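PspGI restriction endonuclease (Pyrococcus sp. GI-H, PDB 3BM3) binds double-stranded DNA and probably cleaves it site-specifically as a type II restriction endonuclease of the PD-(D/E)XK superfamily. Local coordinates at residues C[31-34]-C[35-38]; C[142-145]-C[146-150]; C[221-224]-C[225-228]. The protein carries 2 engineered substitutions. All blocks are in the same frame, centred on the assembly; numbering follows the deposited sequence.

Contact 1: residues C[31-34]-C[35-38]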
loop_
_atom_site.group_PDB
_atom_site.type_symbol
_atom_site.label_atom_id
_atom_site.label_comp_id
_atom_site.label_asym_id
_atom_site.label_seq_id
_atom_site.Cartn_x
_atom_site.Cartn_y
_atom_site.Cartn_z
ATOM N N LEU C 31 30.619 -7.592 5.884
ATOM C CA LEU C 31 30.617 -6.599 6.956
ATOM C C LEU C 31 31.065 -7.158 8.310
ATOM O O LEU C 31 31.133 -6.420 9.286
ATOM C CB LEU C 31 29.206 -6.028 7.140
ATOM C CG LEU C 31 28.672 -5.180 5.982
ATOM C CD1 LEU C 31 27.225 -4.778 6.275
ATOM C CD2 LEU C 31 29.570 -3.949 5.720
ATOM N N ASN C 32 31.341 -8.448 8.366
ATOM C CA ASN C 32 31.494 -9.157 9.636
ATOM C C ASN C 32 30.433 -8.728 10.649
ATOM O O ASN C 32 30.713 -8.316 11.782
ATOM C CB ASN C 32 32.910 -9.028 10.212
ATOM C CG ASN C 32 33.224 -10.144 11.225
ATOM O OD1 ASN C 32 32.316 -10.900 11.647
ATOM N ND2 ASN C 32 34.495 -10.252 11.630
ATOM N N VAL C 33 29.193 -8.845 10.216
ATOM C CA VAL C 33 28.050 -8.528 11.061
ATOM C C VAL C 33 27.990 -9.401 12.311
ATOM O O VAL C 33 27.517 -8.962 13.348
ATOM C CB VAL C 33 26.737 -8.636 10.262
ATOM C CG1 VAL C 33 25.522 -8.758 11.175
ATOM C CG2 VAL C 33 26.625 -7.434 9.329
ATOM N N ASP C 34 28.467 -10.629 12.229
ATOM C CA ASP C 34 28.425 -11.489 13.397
ATOM C C ASP C 34 29.310 -10.916 14.492
ATOM O O ASP C 34 28.965 -11.006 15.657
ATOM C CB ASP C 34 28.766 -12.919 13.055
ATOM C CG ASP C 34 27.708 -13.564 12.168
ATOM O OD1 ASP C 34 26.567 -13.019 12.050
ATOM O OD2 ASP C 34 28.020 -14.621 11.582
ATOM N N GLU C 35 30.393 -10.254 14.110
ATOM C CA GLU C 35 31.241 -9.600 15.106
ATOM C C GLU C 35 30.614 -8.298 15.608
ATOM O O GLU C 35 30.760 -7.960 16.784
ATOM C CB GLU C 35 32.664 -9.397 14.577
ATOM C CG GLU C 35 32.993 -8.000 14.063
ATOM C CD GLU C 35 33.420 -7.046 15.169
ATOM O OE1 GLU C 35 34.265 -7.437 16.015
ATOM O OE2 GLU C 35 32.924 -5.895 15.185
ATOM N N LEU C 36 29.922 -7.564 14.745
ATOM C CA LEU C 36 29.137 -6.398 15.175
ATOM C C LEU C 36 28.046 -6.796 16.177
ATOM O O LEU C 36 27.860 -6.148 17.202
ATOM C CB LEU C 36 28.456 -5.710 13.995
ATOM C CG LEU C 36 29.347 -4.987 12.991
ATOM C CD1 LEU C 36 28.497 -4.601 11.809
ATOM C CD2 LEU C 36 30.022 -3.781 13.631
ATOM N N LEU C 37 27.312 -7.861 15.869
ATOM C CA LEU C 37 26.258 -8.320 16.772
ATOM C C LEU C 37 26.829 -8.721 18.132
ATOM O O LEU C 37 26.204 -8.479 19.158
ATOM C CB LEU C 37 25.504 -9.486 16.167
ATOM C CG LEU C 37 24.664 -9.167 14.939
ATOM C CD1 LEU C 37 24.310 -10.449 14.188
ATOM C CD2 LEU C 37 23.392 -8.402 15.382
ATOM N N ASP C 38 28.022 -9.307 18.140
ATOM C CA ASP C 38 28.733 -9.626 19.393
ATOM C C ASP C 38 29.009 -8.388 20.250
ATOM O O ASP C 38 29.226 -8.500 21.460
ATOM C CB ASP C 38 30.094 -10.253 19.114
ATOM C CG ASP C 38 30.008 -11.623 18.510
ATOM O OD1 ASP C 38 28.941 -12.266 18.595
ATOM O OD2 ASP C 38 31.022 -12.038 17.922
#
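Val33 and Leu37 make the tight part of this helical turn, one residue pair i to i+4 on its buried side. Val33 CG1 meets Leu37 CD1 at 3.7 Å, their side chains crossing at a slant, with CG1 anti to the backbone N (chi1 162°), beside the carbonyl carbon whose oxygen Leu37 CG also approaches. Behind them Leu37 N donates to Val33 O over 2.8 Å, a nearly straight bond of 167° at the hydrogen. Leu36 packs less closely, its CD1 4.2 Å from Val33 CG2.

The solvent side is polar and held more loosely. Asn32 is the N-cap of the helix 33-38, and its OD1 takes the N-H of Glu35 at 3.2 Å, with the donor well above the amide plane. Asn32 O accepts from Leu36 N at 3.2 Å and only weakly from Glu35 N. The amide and the Glu35 chain cross at about a right angle, OD1 lying 3.3 Å from Glu35 CB, while the bent glutamate carries its carboxylate away. With positive phi (42°), Asn32 also closes the preceding helix 20-31 in a Schellman motif, so one residue ends a helix and caps the next.

Val33 and Asp34 reach back to Ile28 of helix 20-31; Leu31 and Leu36 rest on Met58 of helix 52-80, where Leu37 meets Ile55, and Leu37 also touches Leu111 of helix 85-115.

Contact 2: residues C[142-145]-C[146-150]. Engineered in segment 146-150: Thr146 (natural residue Ala).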
loop_
_atom_site.group_PDB
_atom_site.type_symbol
_atom_site.label_atom_id
_atom_site.label_comp_id
_atom_site.label_asym_id
_atom_site.label_seq_id
_atom_site.Cartn_x
_atom_site.Cartn_y
_atom_site.Cartn_z
ATOM N N PRO C 142 5.917 -15.514 20.322
ATOM C CA PRO C 142 6.961 -16.406 19.795
ATOM C C PRO C 142 6.518 -17.315 18.654
ATOM O O PRO C 142 7.366 -17.854 17.917
ATOM C CB PRO C 142 7.316 -17.240 21.006
ATOM C CG PRO C 142 6.015 -17.383 21.728
ATOM C CD PRO C 142 5.258 -16.104 21.503
ATOM N N SER C 143 5.212 -17.511 18.518
ATOM C CA SER C 143 4.686 -18.432 17.542
ATOM C C SER C 143 3.215 -18.198 17.372
ATOM O O SER C 143 2.547 -17.676 18.263
ATOM C CB SER C 143 4.848 -19.883 18.022
ATOM O OG SER C 143 4.066 -20.112 19.190
ATOM N N VAL C 144 2.707 -18.628 16.232
ATOM C CA VAL C 144 1.270 -18.562 16.001
ATOM C C VAL C 144 0.506 -19.455 16.989
ATOM O O VAL C 144 -0.568 -19.077 17.451
ATOM C CB VAL C 144 0.896 -18.829 14.523
ATOM C CG1 VAL C 144 0.928 -20.287 14.204
ATOM C CG2 VAL C 144 -0.453 -18.204 14.203
ATOM N N ARG C 145 1.061 -20.608 17.356
ATOM C CA ARG C 145 0.330 -21.448 18.331
ATOM C C ARG C 145 0.133 -20.715 19.638
ATOM O O ARG C 145 -0.960 -20.713 20.200
ATOM C CB ARG C 145 0.970 -22.814 18.533
ATOM C CG ARG C 145 0.637 -23.725 17.368
ATOM C CD ARG C 145 0.601 -25.193 17.672
ATOM N NE ARG C 145 1.752 -25.638 18.430
ATOM C CZ ARG C 145 2.260 -26.867 18.369
ATOM N NH1 ARG C 145 1.739 -27.781 17.565
ATOM N NH2 ARG C 145 3.304 -27.173 19.114
ATOM N N THR C 146 1.177 -20.040 20.092
ATOM C CA THR C 146 1.092 -19.259 21.316
ATOM C C THR C 146 0.103 -18.115 21.232
ATOM O O THR C 146 -0.672 -17.881 22.158
ATOM C CB THR C 146 2.478 -18.766 21.741
ATOM O OG1 THR C 146 3.239 -19.922 22.075
ATOM C CG2 THR C 146 2.387 -17.863 22.953
ATOM N N PHE C 147 0.108 -17.421 20.104
ATOM C CA PHE C 147 -0.894 -16.403 19.850
ATOM C C PHE C 147 -2.318 -16.942 19.939
ATOM O O PHE C 147 -3.152 -16.368 20.624
ATOM C CB PHE C 147 -0.701 -15.751 18.490
ATOM C CG PHE C 147 -1.789 -14.787 18.156
ATOM C CD1 PHE C 147 -1.800 -13.514 18.705
ATOM C CD2 PHE C 147 -2.845 -15.167 17.341
ATOM C CE1 PHE C 147 -2.813 -12.612 18.421
ATOM C CE2 PHE C 147 -3.878 -14.261 17.072
ATOM C CZ PHE C 147 -3.861 -12.998 17.622
ATOM N N LEU C 148 -2.591 -18.022 19.225
ATOM C CA LEU C 148 -3.926 -18.588 19.192
ATOM C C LEU C 148 -4.291 -19.132 20.561
ATOM O O LEU C 148 -5.440 -19.004 20.974
ATOM C CB LEU C 148 -4.030 -19.682 18.161
ATOM C CG LEU C 148 -3.835 -19.239 16.732
ATOM C CD1 LEU C 148 -3.742 -20.463 15.848
ATOM C CD2 LEU C 148 -4.960 -18.323 16.328
ATOM N N ASN C 149 -3.321 -19.720 21.267
ATOM C CA ASN C 149 -3.589 -20.162 22.651
ATOM C C ASN C 149 -4.044 -19.008 23.568
ATOM O O ASN C 149 -4.978 -19.145 24.380
ATOM C CB ASN C 149 -2.363 -20.880 23.237
ATOM C CG ASN C 149 -2.133 -22.267 22.624
ATOM O OD1 ASN C 149 -3.046 -22.863 22.043
ATOM N ND2 ASN C 149 -0.915 -22.792 22.769
ATOM N N ASP C 150 -3.350 -17.883 23.449
ATOM C CA ASP C 150 -3.590 -16.706 24.260
ATOM C C ASP C 150 -3.064 -15.493 23.524
ATOM O O ASP C 150 -1.882 -15.169 23.670
ATOM C CB ASP C 150 -2.863 -16.818 25.590
ATOM C CG ASP C 150 -3.133 -15.647 26.509
ATOM O OD1 ASP C 150 -3.870 -14.701 26.117
ATOM O OD2 ASP C 150 -2.607 -15.699 27.644
#
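Ser143 is the N-cap of the short helix 144-149, within the EcoRII C-terminal family region, and its side chain takes the backbone N-H of Thr146. The bond from Thr146 N to Ser143 OG is 3.0 Å long, with 160° at the hydrogen, so an amide of the first turn, which has no preceding helical carbonyl to use, is satisfied by a side chain. The torsion responsible is chi1 65°, which sets OG between the backbone N and the carbonyl carbon, facing the turn. Ser143 OG also lies 3.0 Å from OG1 of Thr146, an engineered residue (alanine in the natural protein).

The backbone acceptors are then used in sequence. Ser143 O takes Phe147 N, Val144 O takes Leu148 N in a nearly straight bond, and Arg145 O takes Asn149 N at 2.8 Å. Thr146 O follows, accepting from Asp150 N at 3.0 Å. Another first-turn amide, Val144 N, is taken by Glu120 OE1. At the far end, where Asp150 leaves helical geometry, its OD1 and O are hydrogen-bonded to the hydroxyls of Ser152 and Ser153 respectively.

Phe147 turns inward, edge-to-face with the ring of Phe181. On the capping side the apolar contact comes from Pro142, which follows a cis peptide bond and whose ring crosses the Thr146 side chain at about a right angle, with CD 3.7 Å from Thr146 CG2.

Contact 3: residues C[221-224]-C[225-228]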
loop_
_atom_site.group_PDB
_atom_site.type_symbol
_atom_site.label_atom_id
_atom_site.label_comp_id
_atom_site.label_asym_id
_atom_site.label_seq_id
_atom_site.Cartn_x
_atom_site.Cartn_y
_atom_site.Cartn_z
ATOM N N SER C 221 13.422 13.602 15.757
ATOM C CA SER C 221 12.706 14.659 15.042
ATOM C C SER C 221 11.203 14.402 15.113
ATOM O O SER C 221 10.423 15.334 15.201
ATOM C CB SER C 221 13.179 14.768 13.587
ATOM O OG SER C 221 13.053 13.540 12.879
ATOM N N LEU C 222 10.805 13.134 15.105
ATOM C CA LEU C 222 9.397 12.802 15.197
ATOM C C LEU C 222 8.855 13.218 16.540
ATOM O O LEU C 222 7.801 13.861 16.616
ATOM C CB LEU C 222 9.160 11.303 14.934
ATOM C CG LEU C 222 7.738 10.856 15.255
ATOM C CD1 LEU C 222 6.709 11.633 14.416
ATOM C CD2 LEU C 222 7.609 9.354 15.096
ATOM N N ILE C 223 9.579 12.889 17.601
ATOM C CA ILE C 223 9.178 13.285 18.942
ATOM C C ILE C 223 9.149 14.813 19.063
ATOM O O ILE C 223 8.227 15.376 19.667
ATOM C CB ILE C 223 10.082 12.634 20.007
ATOM C CG1 ILE C 223 9.965 11.104 19.995
ATOM C CG2 ILE C 223 9.776 13.196 21.412
ATOM C CD1 ILE C 223 8.571 10.548 20.097
ATOM N N GLU C 224 10.108 15.490 18.446
ATOM C CA GLU C 224 10.149 16.945 18.492
ATOM C C GLU C 224 8.900 17.536 17.847
ATOM O O GLU C 224 8.311 18.482 18.371
ATOM C CB GLU C 224 11.405 17.474 17.795
ATOM C CG GLU C 224 11.573 18.991 17.899
ATOM C CD GLU C 224 11.469 19.472 19.329
ATOM O OE1 GLU C 224 12.079 18.811 20.196
ATOM O OE2 GLU C 224 10.789 20.507 19.589
ATOM N N GLU C 225 8.499 16.983 16.701
ATOM C CA GLU C 225 7.266 17.403 16.050
ATOM C C GLU C 225 6.077 17.241 16.978
ATOM O O GLU C 225 5.237 18.131 17.088
ATOM C CB GLU C 225 7.010 16.620 14.779
ATOM C CG GLU C 225 7.880 16.976 13.642
ATOM C CD GLU C 225 7.479 16.230 12.391
ATOM O OE1 GLU C 225 6.261 16.067 12.161
ATOM O OE2 GLU C 225 8.378 15.829 11.634
ATOM N N ILE C 226 6.001 16.094 17.639
ATOM C CA ILE C 226 4.942 15.838 18.589
ATOM C C ILE C 226 4.945 16.906 19.697
ATOM O O ILE C 226 3.910 17.488 20.029
ATOM C CB ILE C 226 5.066 14.399 19.139
ATOM C CG1 ILE C 226 4.715 13.413 18.014
ATOM C CG2 ILE C 226 4.183 14.197 20.361
ATOM C CD1 ILE C 226 4.911 11.914 18.351
ATOM N N LYS C 227 6.128 17.181 20.225
ATOM C CA LYS C 227 6.279 18.150 21.322
ATOM C C LYS C 227 5.904 19.563 20.900
ATOM O O LYS C 227 5.541 20.385 21.745
ATOM C CB LYS C 227 7.706 18.112 21.861
ATOM C CG LYS C 227 7.999 16.862 22.691
ATOM C CD LYS C 227 9.361 16.964 23.348
ATOM C CE LYS C 227 9.754 15.730 24.158
ATOM N NZ LYS C 227 11.224 15.809 24.588
ATOM N N ARG C 228 5.997 19.843 19.602
ATOM C CA ARG C 228 5.698 21.162 19.052
ATOM C C ARG C 228 4.221 21.356 18.751
ATOM O O ARG C 228 3.809 22.443 18.328
ATOM C CB ARG C 228 6.535 21.428 17.797
ATOM C CG ARG C 228 8.023 21.608 18.103
ATOM C CD ARG C 228 8.846 21.767 16.840
ATOM N NE ARG C 228 8.832 23.142 16.330
ATOM C CZ ARG C 228 9.751 24.082 16.582
ATOM N NH1 ARG C 228 10.806 23.843 17.374
ATOM N NH2 ARG C 228 9.612 25.291 16.032
#
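Ile223 and Lys227 lie four residues apart in the last turn of the amphipathic helix 216-227, which buries Leu222, Ile223 and Ile226 and exposes Glu224, Lys227 and Arg228. Beyond their backbone bond, the two side chains meet carbon to carbon: Ile223 CG2 lies 3.7 Å from Lys227 CE, the chains crossing obliquely. The lysine, extended beyond CG, lays its methylenes past the isoleucine and reaches Glu236 of helix 236-240. The remaining apolar contacts are looser: Ile226 CD1 stands 4.3 Å from Leu222 CG and equally far from Ile223 CD1, and so lies near both residues of the preceding turn.

The backbone bonds are regular until the helix ends. Glu225 N donates to Ser221 O, Ile226 N to Leu222 O and Lys227 N to Ile223 O, the last at 2.8 Å. The next step, Arg228 N to Glu224 O at 3.0 Å, is weak, its angle only 130°, as the last turn gives way.

Charged groups meet on the exposed side without a salt bridge between Glu224 and Arg228. Glu224 bends at chi2 (52°), which brings OE2 beside the aliphatic part of Arg228, 3.3 Å from CG. The same OE2 stays 4.0 Å from Arg228 NH1, at the edge of the guanidinium and near its plane, with carboxylate and guanidinium planes 69° apart; any attraction is probably modest and solvent-screened. Glu225 OE2, by contrast, is salt-bridged to Arg218, which also bonds Ser221 OG.

Leu222, Ile223 and Ile226 face inward onto Ile243 of strand 243-245, with Ile240 of helix 236-240 touching the two isoleucines and Ile198 of helix 198-206 touching Leu222 and Ile226.

How the contacts relate
All three contacts are single helical turns, in three separate helices, with centres 31 to 36 Å apart and no atoms in touch. Contacts 1 and 3 are partly buried, each setting an aliphatic face against other elements, neighbouring helices for contact 1, helices and an outermost strand of the mixed sheet for contact 3. Contact 2 is a surface contact with one buried residue, Phe147. Their chemistry follows position along the helix: contacts 1 and 2 are first turns capped by an asparagine amide and a serine hydroxyl, whereas contact 3 closes a helix with a weakening bond and charged side chains. Contact 3 lies nearest the bound DNA, about 7 Å from it at nearest atoms.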